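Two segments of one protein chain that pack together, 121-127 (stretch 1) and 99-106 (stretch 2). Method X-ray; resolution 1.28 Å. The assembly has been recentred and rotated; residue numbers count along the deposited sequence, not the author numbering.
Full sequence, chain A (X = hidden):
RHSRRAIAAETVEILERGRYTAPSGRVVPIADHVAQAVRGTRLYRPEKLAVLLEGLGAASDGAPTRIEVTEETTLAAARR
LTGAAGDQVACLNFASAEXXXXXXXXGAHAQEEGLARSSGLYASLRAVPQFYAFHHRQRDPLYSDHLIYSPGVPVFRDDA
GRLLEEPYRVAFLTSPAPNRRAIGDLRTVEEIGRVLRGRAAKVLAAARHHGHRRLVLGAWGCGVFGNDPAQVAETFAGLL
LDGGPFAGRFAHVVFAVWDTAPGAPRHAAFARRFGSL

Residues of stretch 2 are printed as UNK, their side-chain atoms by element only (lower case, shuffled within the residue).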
# COMPACT_ATOMS: atom_id res chain seq x y z
N LEU A 121 -4.46 6.53 7.25
CA LEU A 121 -4.92 5.31 6.61
C LEU A 121 -5.83 4.48 7.49
O LEU A 121 -6.82 3.94 7.02
CB LEU A 121 -3.73 4.48 6.16
CG LEU A 121 -4.08 3.16 5.46
CD1 LEU A 121 -4.93 3.36 4.20
CD2 LEU A 121 -2.78 2.43 5.15
N TYR A 122 -5.52 4.32 8.77
CA TYR A 122 -6.36 3.52 9.66
C TYR A 122 -7.78 4.04 9.74
O TYR A 122 -8.70 3.26 9.87
CB TYR A 122 -5.74 3.50 11.06
CG TYR A 122 -6.50 2.88 12.21
CD1 TYR A 122 -6.80 1.54 12.24
CD2 TYR A 122 -6.83 3.65 13.33
CE1 TYR A 122 -7.42 0.99 13.37
CE2 TYR A 122 -7.44 3.10 14.41
CZ TYR A 122 -7.72 1.80 14.41
OH TYR A 122 -8.33 1.28 15.54
N ALA A 123 -7.95 5.36 9.74
CA ALA A 123 -9.29 5.91 9.82
C ALA A 123 -10.10 5.47 8.60
O ALA A 123 -11.29 5.25 8.71
CB ALA A 123 -9.25 7.42 9.89
N SER A 124 -9.46 5.38 7.43
CA SER A 124 -10.11 4.88 6.23
C SER A 124 -10.42 3.39 6.31
O SER A 124 -11.54 2.96 6.10
CB SER A 124 -9.22 5.21 5.02
OG SER A 124 -9.69 4.57 3.85
N LEU A 125 -9.39 2.59 6.58
CA LEU A 125 -9.55 1.13 6.56
C LEU A 125 -10.51 0.63 7.64
O LEU A 125 -11.29 -0.30 7.40
CB LEU A 125 -8.22 0.43 6.68
CG LEU A 125 -7.18 0.81 5.65
CD1 LEU A 125 -5.89 -0.02 5.85
CD2 LEU A 125 -7.75 0.62 4.25
N ARG A 126 -10.49 1.27 8.80
CA ARG A 126 -11.33 0.79 9.90
C ARG A 126 -12.80 1.00 9.56
O ARG A 126 -13.65 0.35 10.17
CB ARG A 126 -10.97 1.47 11.22
CG ARG A 126 -11.61 2.85 11.34
CD ARG A 126 -10.72 3.96 11.70
NE ARG A 126 -10.49 4.09 13.12
CZ ARG A 126 -10.55 5.23 13.82
NH1 ARG A 126 -10.87 6.39 13.26
NH2 ARG A 126 -10.28 5.19 15.10
N ALA A 127 -13.10 1.87 8.60
CA ALA A 127 -14.45 2.14 8.16
C ALA A 127 -14.98 1.16 7.11
O ALA A 127 -16.11 1.32 6.60
CB ALA A 127 -14.54 3.55 7.63
N UNK A 99 -6.88 -7.40 9.48
CA UNK A 99 -6.85 -6.30 10.43
C UNK A 99 -6.43 -5.01 9.77
O UNK A 99 -5.38 -4.95 9.15
n UNK A 99 -7.07 -9.49 13.51
c UNK A 99 -7.21 -8.16 13.17
n UNK A 99 -5.50 -9.03 12.13
c UNK A 99 -5.89 -6.60 11.58
c UNK A 99 -6.03 -9.99 12.87
c UNK A 99 -6.21 -7.87 12.31
N UNK A 100 -7.24 -3.96 9.92
CA UNK A 100 -6.91 -2.68 9.27
C UNK A 100 -5.69 -2.04 9.92
O UNK A 100 -5.69 -1.80 11.14
c UNK A 100 -8.19 -1.84 9.50
c UNK A 100 -8.54 -3.91 10.62
c UNK A 100 -8.83 -2.45 10.74
N UNK A 101 -4.65 -1.76 9.15
CA UNK A 101 -3.39 -1.29 9.72
C UNK A 101 -2.55 -2.42 10.32
O UNK A 101 -1.53 -2.16 10.98
N UNK A 102 -2.95 -3.67 10.08
CA UNK A 102 -2.18 -4.80 10.54
C UNK A 102 -2.04 -4.80 12.04
O UNK A 102 -3.00 -4.58 12.77
N UNK A 103 -0.83 -5.05 12.51
CA UNK A 103 -0.56 -5.05 13.95
C UNK A 103 -0.06 -3.71 14.50
O UNK A 103 0.70 -3.68 15.48
N UNK A 104 -0.41 -2.59 13.88
CA UNK A 104 0.30 -1.38 14.22
C UNK A 104 0.16 -1.01 15.68
O UNK A 104 1.12 -0.53 16.29
c UNK A 104 -3.65 0.77 13.61
c UNK A 104 -0.01 -0.21 13.27
c UNK A 104 -1.16 1.91 13.89
c UNK A 104 -3.54 2.10 13.95
c UNK A 104 -1.26 0.57 13.56
c UNK A 104 -2.29 2.68 14.09
c UNK A 104 -2.52 0.02 13.38
N UNK A 105 -1.03 -1.20 16.25
CA UNK A 105 -1.26 -0.81 17.64
C UNK A 105 -0.55 -1.68 18.65
O UNK A 105 -0.38 -1.26 19.79
c UNK A 105 -4.86 0.47 17.15
c UNK A 105 -3.00 1.84 18.14
c UNK A 105 -3.34 0.62 17.33
c UNK A 105 -2.75 -0.67 17.93
N UNK A 106 -0.13 -2.87 18.24
CA UNK A 106 0.71 -3.70 19.11
C UNK A 106 2.19 -3.46 18.88
O UNK A 106 3.04 -4.16 19.44
c UNK A 106 0.42 -5.17 18.80
o UNK A 106 -0.95 -5.47 18.99

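Position 99 carries six side-chain atoms: one carbon, then a five-membered ring of three carbons and two nitrogens. That ring is an imidazole, so the residue is histidine, His99. Its side chain is out of reach of stretch 1, but its backbone opens a type II turn, with its O accepting from N of position 102 at 2.9 Å.

Position 100 has three carbons that close a ring onto the backbone N, which only proline does: Pro100. Its CB lies 3.6 Å from CB of Leu125, and its CB is also 3.9 Å from the backbone N of Arg126. The carbonyl is used as well, Pro100 O sitting 3.7 Å from CD1 of Tyr122, at the edge of that ring and near its plane.

Position 101 shows no side-chain atoms and is glycine, Gly101. With phi/psi of 79/9, a CB would be jammed against the carbonyl O of Pro100, so the backbone alone calls for glycine; an ideal CB would also clash, at 2.8 Å, with a ring carbon of position 104. CD1 of Leu125 lies 3.9 Å from N of Gly101.

Positions 102 and 103 are equally bare, hence Gly102 and Gly103. Positive phi (60°) favours glycine at the first; the second has phi/psi of -93/27. Neither touches stretch 1. Both lie inside a type II' turn, closed by a hydrogen bond from N of position 104 to Gly101 O at 3.1 Å.

Position 104 has one carbon followed by a ring of six carbons, with no further atom on the ring: phenylalanine, Phe104. Its CE1 approaches CD1 of Tyr122 to 3.5 Å over one face of the tyrosine ring.

Position 105 has four carbons forked at the second, which makes it leucine, Leu105, with chi1 -75° (m) and chi2 158° (t). Its CD1 is 3.9 Å from OH of Tyr122 and 4.2 Å from CZ of Tyr122.

Position 106 has one carbon and one oxygen, the serine pattern. The side chain of Ser106 is out of reach of stretch 1, while its N donates to Gly103 O at 3.0 Å.

The contact buries 276 Å² in total and contains no hydrogen bond between the stretches; it rests on apolar packing. Tyr122 and Leu125, three residues apart on the helix, both direct CA-to-CB toward stretch 2. Leu125 packs on Pro100, while Tyr122 receives the edge of Phe104 on its face, with centroids 4.8 Å apart and planes at 64°. The consecutive turns bring Pro100 and Phe104 to the same tyrosine ring.

Stretch 2 (99-106) HPGGGFLS
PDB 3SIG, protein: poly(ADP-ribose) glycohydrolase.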